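PDB 2JHP: core protein VP4 from Bluetongue virus, which serves in the viral core as a multifunctional RNA-capping enzyme, building and methylating the 5' cap of viral transcripts. Local coordinates for residues 36-41 and 522-527; 473-478 and 513-518; 47-52 and 100-105; 9-14 and 74-79. One frame throughout, in Å; residues are numbered along the deposited sequence.

Contact 1: 36-41 and 522-527; sequences DLWLEN and GLRVES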
# COMPACT_ATOMS: atom_id res chain seq x y z
N ASP A 36 15.89 27.49 18.02
CA ASP A 36 17.22 27.14 17.50
C ASP A 36 17.13 26.03 16.46
O ASP A 36 17.63 26.19 15.35
CB ASP A 36 18.15 26.69 18.64
CG ASP A 36 18.78 27.85 19.38
OD1 ASP A 36 18.10 28.88 19.58
OD2 ASP A 36 19.96 27.73 19.77
N LEU A 37 16.48 24.93 16.83
CA LEU A 37 16.35 23.79 15.93
C LEU A 37 15.71 24.23 14.62
O LEU A 37 16.21 23.92 13.54
CB LEU A 37 15.50 22.68 16.54
CG LEU A 37 15.85 21.90 17.81
CD1 LEU A 37 14.83 20.78 17.94
CD2 LEU A 37 17.25 21.33 17.75
N TRP A 38 14.61 24.96 14.74
CA TRP A 38 13.84 25.38 13.58
C TRP A 38 14.68 26.23 12.61
O TRP A 38 14.67 25.98 11.40
CB TRP A 38 12.57 26.11 13.99
CG TRP A 38 11.68 26.40 12.83
CD1 TRP A 38 10.72 25.57 12.32
CD2 TRP A 38 11.66 27.58 12.03
NE1 TRP A 38 10.11 26.17 11.24
CE2 TRP A 38 10.67 27.41 11.05
CE3 TRP A 38 12.40 28.78 12.05
CZ2 TRP A 38 10.38 28.38 10.08
CZ3 TRP A 38 12.11 29.75 11.09
CH2 TRP A 38 11.11 29.55 10.12
N LEU A 39 15.40 27.22 13.14
CA LEU A 39 16.23 28.06 12.27
C LEU A 39 17.52 27.36 11.82
O LEU A 39 18.03 27.65 10.73
CB LEU A 39 16.48 29.47 12.84
CG LEU A 39 17.16 29.75 14.18
CD1 LEU A 39 18.68 29.86 14.01
CD2 LEU A 39 16.58 31.04 14.75
N GLU A 40 18.01 26.42 12.62
CA GLU A 40 19.17 25.63 12.24
C GLU A 40 18.88 24.62 11.16
O GLU A 40 19.55 24.59 10.13
CB GLU A 40 19.82 24.94 13.44
CG GLU A 40 20.91 25.78 14.09
CD GLU A 40 21.88 26.36 13.07
OE1 GLU A 40 22.26 25.64 12.12
OE2 GLU A 40 22.25 27.55 13.23
N ASN A 41 17.87 23.78 11.40
CA ASN A 41 17.43 22.77 10.44
C ASN A 41 17.07 23.38 9.08
O ASN A 41 17.33 22.77 8.04
CB ASN A 41 16.24 21.97 11.01
CG ASN A 41 16.05 20.61 10.34
OD1 ASN A 41 16.85 20.20 9.49
ND2 ASN A 41 14.98 19.90 10.71
N GLY A 522 12.74 25.24 6.69
CA GLY A 522 13.40 25.84 5.55
C GLY A 522 12.74 27.09 5.01
O GLY A 522 13.24 27.70 4.05
N LEU A 523 11.63 27.50 5.64
CA LEU A 523 10.85 28.65 5.18
C LEU A 523 11.69 29.91 4.94
O LEU A 523 11.46 30.63 3.96
CB LEU A 523 9.69 28.94 6.14
CG LEU A 523 8.63 29.96 5.68
CD1 LEU A 523 7.84 29.44 4.49
CD2 LEU A 523 7.71 30.31 6.83
N ARG A 524 12.65 30.18 5.82
CA ARG A 524 13.48 31.40 5.70
C ARG A 524 14.34 31.40 4.44
O ARG A 524 14.39 32.38 3.71
CB ARG A 524 14.36 31.58 6.93
CG ARG A 524 13.57 31.86 8.19
CD ARG A 524 14.25 32.95 9.00
NE ARG A 524 13.30 33.70 9.82
CZ ARG A 524 13.64 34.62 10.72
NH1 ARG A 524 14.93 34.90 10.93
NH2 ARG A 524 12.71 35.26 11.41
N VAL A 525 14.99 30.27 4.20
CA VAL A 525 15.77 30.07 2.98
C VAL A 525 14.90 30.19 1.74
O VAL A 525 15.29 30.79 0.74
CB VAL A 525 16.53 28.73 3.01
CG1 VAL A 525 16.88 28.27 1.61
CG2 VAL A 525 17.79 28.89 3.86
N GLU A 526 13.69 29.66 1.84
CA GLU A 526 12.74 29.68 0.73
C GLU A 526 12.27 31.09 0.36
O GLU A 526 11.95 31.36 -0.80
CB GLU A 526 11.57 28.76 1.05
CG GLU A 526 11.87 27.28 0.86
CD GLU A 526 11.93 26.87 -0.61
OE1 GLU A 526 11.54 27.68 -1.49
OE2 GLU A 526 12.38 25.73 -0.89
N SER A 527 12.24 31.99 1.34
CA SER A 527 11.83 33.35 1.07
C SER A 527 12.94 34.07 0.31
O SER A 527 12.68 34.89 -0.57
CB SER A 527 11.46 34.10 2.36
OG SER A 527 12.58 34.26 3.22
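The apolar contact is made by the six-membered ring of Trp38, which lies against the first turn of helix 523-533. Its CZ2 meets the CB of Leu523 at 4.0 Å, while CZ3 and CH2 both come within 3.9 Å of the CG of Arg524, so that two successive residues receive neighbouring corners of one ring. Both approach the indole obliquely. With CG anti to the backbone N (chi1 -173°), Trp38 reaches over to the second helix although its CB leans neither toward nor away from the partner.

Arg524 meets the ring with its CG methylene. Its side chain runs at about a right angle to that of Trp38, and the guanidinium plane stands 83° from the indole, which rules out a parallel cation-pi stack.

Polar bonds settle the two partners separately. Trp38 NE1 donates to the carbonyl O of Arg519, just ahead of the helix. Gly522 takes the N-cap position, its O accepting from Glu526 N at 3.0 Å, and Ser527 OG donates back to Arg524 O at 2.7 Å.

Behind the contact, Leu523 packs on His554, Val557 and Thr558 of helix 551-561. At this surface joint between two distant parts of the chain, the indole meets helix 523-533 through apolar contacts, so the attraction there is probably mainly dispersive, and its directional bond is made to the preceding loop.

Contact 2: 473-478 and 513-518; sequences AILFLM and PDISLC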
# COMPACT_ATOMS: atom_id res chain seq x y z
N ALA A 473 0.58 14.04 7.76
CA ALA A 473 -0.51 13.08 7.80
C ALA A 473 -0.28 12.02 8.86
O ALA A 473 -1.21 11.66 9.58
CB ALA A 473 -0.70 12.45 6.45
N ILE A 474 0.95 11.53 8.96
CA ILE A 474 1.29 10.50 9.94
C ILE A 474 1.24 11.08 11.36
O ILE A 474 0.68 10.47 12.26
CB ILE A 474 2.65 9.86 9.63
CG1 ILE A 474 2.58 9.01 8.34
CG2 ILE A 474 3.17 9.06 10.83
CD1 ILE A 474 2.00 7.58 8.47
N LEU A 475 1.83 12.25 11.54
CA LEU A 475 1.85 12.94 12.81
C LEU A 475 0.45 13.30 13.30
O LEU A 475 0.16 13.27 14.50
CB LEU A 475 2.70 14.20 12.68
CG LEU A 475 4.17 14.18 13.13
CD1 LEU A 475 4.61 12.84 13.74
CD2 LEU A 475 5.09 14.62 12.03
N PHE A 476 -0.43 13.64 12.36
CA PHE A 476 -1.83 13.85 12.65
C PHE A 476 -2.46 12.58 13.22
O PHE A 476 -3.17 12.63 14.22
CB PHE A 476 -2.58 14.31 11.41
CG PHE A 476 -3.99 14.73 11.68
CD1 PHE A 476 -4.27 15.98 12.24
CD2 PHE A 476 -5.05 13.87 11.41
CE1 PHE A 476 -5.56 16.38 12.49
CE2 PHE A 476 -6.35 14.26 11.66
CZ PHE A 476 -6.60 15.52 12.20
N LEU A 477 -2.19 11.44 12.57
CA LEU A 477 -2.75 10.16 12.99
C LEU A 477 -2.11 9.65 14.26
O LEU A 477 -2.77 9.01 15.05
CB LEU A 477 -2.66 9.11 11.87
CG LEU A 477 -3.48 9.39 10.61
CD1 LEU A 477 -2.99 8.61 9.40
CD2 LEU A 477 -4.95 9.14 10.89
N MET A 478 -0.83 9.92 14.45
CA MET A 478 -0.21 9.63 15.74
C MET A 478 -1.04 10.30 16.86
O MET A 478 -1.33 9.70 17.91
CB MET A 478 1.24 10.10 15.80
CG MET A 478 2.20 9.13 15.18
SD MET A 478 3.92 9.63 15.38
CE MET A 478 4.74 8.45 14.32
N PRO A 513 -2.41 24.73 16.75
CA PRO A 513 -1.35 24.69 15.74
C PRO A 513 -0.39 23.51 15.90
O PRO A 513 0.83 23.71 16.03
CB PRO A 513 -0.60 26.00 15.99
CG PRO A 513 -0.71 26.19 17.47
CD PRO A 513 -2.08 25.67 17.84
N ASP A 514 -0.93 22.29 15.87
CA ASP A 514 -0.11 21.10 16.07
C ASP A 514 0.89 20.82 14.93
O ASP A 514 0.65 21.16 13.78
CB ASP A 514 -1.01 19.88 16.29
CG ASP A 514 -0.22 18.66 16.68
OD1 ASP A 514 0.19 18.55 17.86
OD2 ASP A 514 -0.01 17.81 15.79
N ILE A 515 2.01 20.20 15.31
CA ILE A 515 3.09 19.81 14.40
C ILE A 515 2.60 19.23 13.06
O ILE A 515 3.14 19.55 12.01
CB ILE A 515 4.07 18.84 15.12
CG1 ILE A 515 5.26 19.61 15.69
CG2 ILE A 515 4.62 17.76 14.21
CD1 ILE A 515 5.90 18.93 16.86
N SER A 516 1.55 18.40 13.13
CA SER A 516 0.91 17.82 11.96
C SER A 516 0.57 18.89 10.93
O SER A 516 0.70 18.67 9.73
CB SER A 516 -0.37 17.08 12.40
OG SER A 516 -1.30 17.97 12.99
N LEU A 517 0.15 20.04 11.42
CA LEU A 517 -0.17 21.19 10.58
C LEU A 517 1.08 22.04 10.27
O LEU A 517 1.33 22.37 9.11
CB LEU A 517 -1.25 22.03 11.27
CG LEU A 517 -1.79 23.29 10.59
CD1 LEU A 517 -2.58 22.94 9.34
CD2 LEU A 517 -2.64 24.11 11.58
N CYS A 518 1.85 22.36 11.31
CA CYS A 518 2.87 23.41 11.25
C CYS A 518 4.28 22.93 11.55
O CYS A 518 4.62 22.62 12.69
CB CYS A 518 2.50 24.55 12.21
SG CYS A 518 0.91 25.31 11.86
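The turn at Ser516 comes up against helix 470-480 at Phe476, the two CA atoms standing 4.9 Å apart, a separation that leaves room for little more than a small side chain. Ser516 supplies it: its CB sits 3.4 Å from the backbone N of Phe476 and close to that residue's CB. The serine OG then lies at the edge of the phenyl ring, in its plane, 3.7 Å from CD1. Phe476 holds CG anti to its own N (chi1 -172°), which carries the ring up past the serine, where it also meets Trp570 of helix 568-576. On the other flank of the serine, the CG of Leu475 touches Ile515 CG2 at 3.8 Å, the two branched chains crossing at a slant.

Residues 514-516 form an Asx turn. Asp514 OD2 accepts from Ser516 N at 3.1 Å, met from above the carboxylate plane, and from Ser516 OG at 3.1 Å through its anti lone pair. The same oxygen forms a salt bridge with Arg60, which should stabilise the charged form of this buried aspartate. Asp514 O is gripped twice as well, by Leu517 N and Cys518 N from opposite faces of its plane.

Helix 470-480 links strands 466-469 and 499-503 of a mixed sheet ordered 3-2-1-4-5-7-6, the strand order of a Rossmann-like methyltransferase domain. Its far flank packs on helix 114-128, where Ile474 touches Phe117, a residue of a guanine-binding pocket.

Contact 3: 47-52 and 100-105; sequences DVYAYG and KAFENE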
# COMPACT_ATOMS: atom_id res chain seq x y z
N ASP A 47 19.65 16.07 2.62
CA ASP A 47 19.77 15.27 3.84
C ASP A 47 21.05 15.67 4.57
O ASP A 47 22.05 16.06 3.94
CB ASP A 47 19.75 13.77 3.56
CG ASP A 47 18.39 13.28 3.07
OD1 ASP A 47 17.36 13.93 3.38
OD2 ASP A 47 18.33 12.24 2.38
N VAL A 48 20.99 15.62 5.90
CA VAL A 48 22.08 16.08 6.77
C VAL A 48 22.28 15.13 7.91
O VAL A 48 21.33 14.53 8.42
CB VAL A 48 21.79 17.47 7.39
CG1 VAL A 48 22.20 18.54 6.45
CG2 VAL A 48 20.32 17.62 7.79
N TYR A 49 23.54 15.02 8.34
CA TYR A 49 23.85 14.21 9.49
C TYR A 49 23.77 15.05 10.74
O TYR A 49 24.07 16.24 10.72
CB TYR A 49 25.24 13.62 9.36
CG TYR A 49 25.36 12.52 8.34
CD1 TYR A 49 24.73 11.29 8.54
CD2 TYR A 49 26.13 12.70 7.20
CE1 TYR A 49 24.85 10.26 7.59
CE2 TYR A 49 26.25 11.68 6.25
CZ TYR A 49 25.62 10.47 6.46
OH TYR A 49 25.75 9.48 5.52
N ALA A 50 23.37 14.41 11.84
CA ALA A 50 23.32 15.07 13.13
C ALA A 50 23.75 14.14 14.26
O ALA A 50 23.42 12.95 14.26
CB ALA A 50 21.91 15.60 13.39
N TYR A 51 24.49 14.70 15.21
CA TYR A 51 24.89 14.00 16.44
C TYR A 51 24.86 14.96 17.64
O TYR A 51 24.88 16.18 17.48
CB TYR A 51 26.29 13.39 16.30
CG TYR A 51 27.41 14.40 16.12
CD1 TYR A 51 27.92 15.11 17.20
CD2 TYR A 51 27.97 14.63 14.86
CE1 TYR A 51 28.95 16.04 17.04
CE2 TYR A 51 29.01 15.55 14.69
CZ TYR A 51 29.49 16.25 15.78
OH TYR A 51 30.51 17.17 15.62
N GLY A 52 24.84 14.39 18.85
CA GLY A 52 24.73 15.16 20.09
C GLY A 52 23.42 14.85 20.80
O GLY A 52 22.61 14.06 20.31
N LYS A 100 31.26 4.66 2.82
CA LYS A 100 30.39 4.13 1.78
C LYS A 100 29.44 3.03 2.28
O LYS A 100 28.23 3.14 2.10
CB LYS A 100 31.20 3.67 0.55
CG LYS A 100 31.48 4.80 -0.44
CD LYS A 100 32.35 4.35 -1.60
CE LYS A 100 32.66 5.51 -2.54
NZ LYS A 100 33.56 5.09 -3.65
N ALA A 101 29.99 1.99 2.91
CA ALA A 101 29.16 0.90 3.44
C ALA A 101 28.13 1.40 4.45
O ALA A 101 26.99 0.93 4.47
CB ALA A 101 30.03 -0.18 4.05
N PHE A 102 28.54 2.36 5.28
CA PHE A 102 27.66 3.05 6.23
C PHE A 102 26.47 3.67 5.52
O PHE A 102 25.32 3.40 5.86
CB PHE A 102 28.46 4.12 6.99
CG PHE A 102 27.66 4.86 8.03
CD1 PHE A 102 27.23 4.21 9.19
CD2 PHE A 102 27.35 6.22 7.87
CE1 PHE A 102 26.50 4.89 10.16
CE2 PHE A 102 26.62 6.91 8.83
CZ PHE A 102 26.19 6.24 9.98
N GLU A 103 26.75 4.50 4.51
CA GLU A 103 25.70 5.18 3.76
C GLU A 103 24.76 4.21 3.04
O GLU A 103 23.54 4.39 3.06
CB GLU A 103 26.31 6.19 2.79
CG GLU A 103 27.08 7.31 3.49
CD GLU A 103 27.37 8.53 2.61
OE1 GLU A 103 27.85 8.35 1.46
OE2 GLU A 103 27.11 9.66 3.09
N ASN A 104 25.34 3.18 2.40
CA ASN A 104 24.57 2.10 1.76
C ASN A 104 23.70 1.35 2.76
O ASN A 104 22.60 0.90 2.41
CB ASN A 104 25.50 1.10 1.06
CG ASN A 104 26.26 1.70 -0.11
OD1 ASN A 104 27.48 1.68 -0.13
ND2 ASN A 104 25.54 2.20 -1.11
N GLU A 105 24.19 1.21 3.98
CA GLU A 105 23.39 0.65 5.06
C GLU A 105 22.15 1.50 5.33
O GLU A 105 21.03 0.99 5.33
CB GLU A 105 24.19 0.47 6.35
CG GLU A 105 23.47 -0.37 7.38
CD GLU A 105 23.17 -1.77 6.89
OE1 GLU A 105 24.13 -2.46 6.48
OE2 GLU A 105 21.99 -2.19 6.90
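With CG anti to the carbonyl carbon (chi1 -72°), Tyr49 extends its ring from strand 48-51 toward helix 99-112, and from the helix two successive residues answer in different ways. Phe102 has CG anti to the backbone N (chi1 -178°) and swings its ring back alongside the tyrosine, whereas Glu103, extended beyond CG, delivers its carboxylate to the phenol.

The polar half of the contact is one hydrogen bond: Tyr49 OH donates to Glu103 OE2 at 2.8 Å, using the anti lone pair of that oxygen. OE2 lies at the edge of the tyrosine ring, near its plane, and the carboxylate is turned only 25° from the ring, although the two side chains run at about a right angle. The CG of Glu103 also rests 3.3 Å from the phenol OH. A negatively charged acceptor would be expected to strengthen this bond.

The apolar half involves the two rings, whose side chains slide past each other in opposite directions. Phe102 presents its edge, CE2 standing 4.0 Å from Tyr49 CE1, and meets the tyrosine obliquely. Phe102 also touches Val10 on the adjoining strand, while Tyr49 packs on Met99 and Ile106 of the helix.

A second tie between strand and helix is the salt bridge from Asp47 to Arg110. Strand 48-51 is bonded to strands 7-10 and 25-27, and the arrangement is that of an alpha/beta layer, a helix laid over a parallel sheet.

Contact 4: 9-14 and 74-79; sequences YVTNEL and KNVQLA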
# COMPACT_ATOMS: atom_id res chain seq x y z
N TYR A 9 20.10 11.39 11.98
CA TYR A 9 20.68 11.49 13.30
C TYR A 9 21.37 10.19 13.70
O TYR A 9 20.77 9.11 13.67
CB TYR A 9 19.63 11.89 14.33
CG TYR A 9 20.13 11.82 15.76
CD1 TYR A 9 20.67 12.94 16.39
CD2 TYR A 9 20.06 10.62 16.48
CE1 TYR A 9 21.13 12.87 17.71
CE2 TYR A 9 20.51 10.54 17.79
CZ TYR A 9 21.04 11.67 18.40
OH TYR A 9 21.49 11.58 19.69
N VAL A 10 22.62 10.33 14.11
CA VAL A 10 23.41 9.19 14.58
C VAL A 10 23.83 9.39 16.04
O VAL A 10 24.04 10.52 16.48
CB VAL A 10 24.66 8.95 13.69
CG1 VAL A 10 24.23 8.76 12.23
CG2 VAL A 10 25.67 10.09 13.81
N THR A 11 23.93 8.28 16.77
CA THR A 11 24.37 8.31 18.16
C THR A 11 25.90 8.45 18.24
O THR A 11 26.60 8.36 17.23
CB THR A 11 23.89 7.07 18.95
OG1 THR A 11 24.39 5.87 18.35
CG2 THR A 11 22.37 7.03 18.99
N ASN A 12 26.39 8.67 19.46
CA ASN A 12 27.76 9.13 19.67
C ASN A 12 28.87 8.22 19.15
O ASN A 12 29.86 8.71 18.59
CB ASN A 12 27.99 9.47 21.15
CG ASN A 12 27.23 10.72 21.58
OD1 ASN A 12 26.38 10.66 22.46
ND2 ASN A 12 27.54 11.84 20.94
N GLU A 13 28.71 6.91 19.32
CA GLU A 13 29.74 5.93 18.93
C GLU A 13 29.98 5.93 17.42
O GLU A 13 30.93 5.32 16.93
CB GLU A 13 29.39 4.52 19.45
CG GLU A 13 28.43 3.70 18.58
CD GLU A 13 26.95 4.15 18.63
OE1 GLU A 13 26.62 5.17 19.27
OE2 GLU A 13 26.12 3.45 18.02
N LEU A 14 29.12 6.65 16.70
CA LEU A 14 29.03 6.59 15.25
C LEU A 14 29.40 7.95 14.67
O LEU A 14 29.83 8.05 13.51
CB LEU A 14 27.58 6.25 14.88
CG LEU A 14 27.20 5.15 13.89
CD1 LEU A 14 27.94 3.85 14.14
CD2 LEU A 14 25.70 4.90 13.97
N LYS A 74 20.14 -0.65 20.31
CA LYS A 74 18.76 -1.00 19.97
C LYS A 74 17.83 0.22 19.93
O LYS A 74 16.91 0.27 19.11
CB LYS A 74 18.19 -2.05 20.93
CG LYS A 74 17.07 -2.89 20.31
CD LYS A 74 16.09 -3.47 21.35
CE LYS A 74 14.97 -2.48 21.70
NZ LYS A 74 14.00 -2.25 20.59
N ASN A 75 18.06 1.19 20.81
CA ASN A 75 17.19 2.37 20.88
C ASN A 75 17.86 3.62 21.42
O ASN A 75 19.01 3.59 21.86
CB ASN A 75 15.91 2.07 21.65
CG ASN A 75 16.17 1.39 22.97
OD1 ASN A 75 17.05 1.79 23.73
ND2 ASN A 75 15.39 0.35 23.25
N VAL A 76 17.12 4.73 21.38
CA VAL A 76 17.60 6.01 21.89
C VAL A 76 16.56 6.60 22.86
O VAL A 76 15.35 6.43 22.67
CB VAL A 76 18.01 6.99 20.71
CG1 VAL A 76 16.80 7.55 19.98
CG2 VAL A 76 18.92 8.12 21.21
N GLN A 77 17.05 7.26 23.91
CA GLN A 77 16.19 7.86 24.92
C GLN A 77 15.77 9.28 24.53
O GLN A 77 16.58 10.20 24.51
CB GLN A 77 16.89 7.88 26.29
CG GLN A 77 16.04 8.49 27.39
CD GLN A 77 14.83 7.64 27.73
OE1 GLN A 77 14.95 6.62 28.43
NE2 GLN A 77 13.66 8.06 27.27
N LEU A 78 14.48 9.43 24.22
CA LEU A 78 13.89 10.74 23.94
C LEU A 78 13.14 11.26 25.17
O LEU A 78 13.10 10.58 26.21
CB LEU A 78 12.95 10.64 22.73
CG LEU A 78 13.48 10.87 21.30
CD1 LEU A 78 14.91 10.42 21.10
CD2 LEU A 78 12.57 10.18 20.30
N ALA A 79 12.57 12.46 25.07
CA ALA A 79 11.86 13.09 26.20
C ALA A 79 10.49 12.47 26.41
O ALA A 79 9.83 12.72 27.42
CB ALA A 79 11.72 14.59 25.97
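Val76 belongs to the beta hairpin of strands 75-77 and 82-84, and one of its methyl groups, CG2, packs against the end of strand 7-10, the middle strand of the five-stranded parallel sheet. The touching is sparse and wholly apolar. Val76 CG2 reaches Thr11 CG2 at 4.2 Å and stands 4.5 Å from Tyr9 CE2, approaching the tyrosine ring at a slant. One methyl branch thus meets both the last part of the strand, at Tyr9, and the first residue beyond it, Thr11. It is brought there by the valine torsion (chi1 74°), which sets CG2 anti to the backbone N and extends it toward the sheet.

Thr11 divides its two branches between different tasks. While the methyl faces the hairpin, OG1 donates to Glu13 OE1 at 2.5 Å, on the syn side of the carboxylate, and is also bonded to Ser71 OG. Together with Leu14 N to Thr11 O at 3.1 Å, this folds the chain over as it leaves the strand. On the hairpin, Gln77 NE2 donates to Leu78 O at 2.8 Å, along a carbonyl lone pair and with an N-H...O angle of 158°.

The hydroxyl of Tyr9 is taken by Gly52 O, beyond strand 48-51. On the other side, Phe69 of strand 67-71 touches both Tyr9 and Val76, linking sheet and hairpin, while Leu14 packs on Phe102 of helix 99-112.

Contacts 3 and 4 share the five-stranded parallel sheet: their centres lie 13 Å apart, and neighbouring strands 48-51 and 7-10 join them directly, with Ala50 O close to Val10 N. Helix 99-112 and the hairpin of strands 75-77 and 82-84 thereby attach to one small alpha/beta unit near the N-terminus. Contact 1 ties that unit, through helix 34-41, to chain some 480 residues later; it encloses contacts 2 and 3 in sequence and crosses contact 4. Contact 2, 19 Å from contact 1 between centres, runs into it along the chain and belongs to the methyltransferase-like part. The first hundred residues and the C-terminal segments are thus brought together in the capping enzyme.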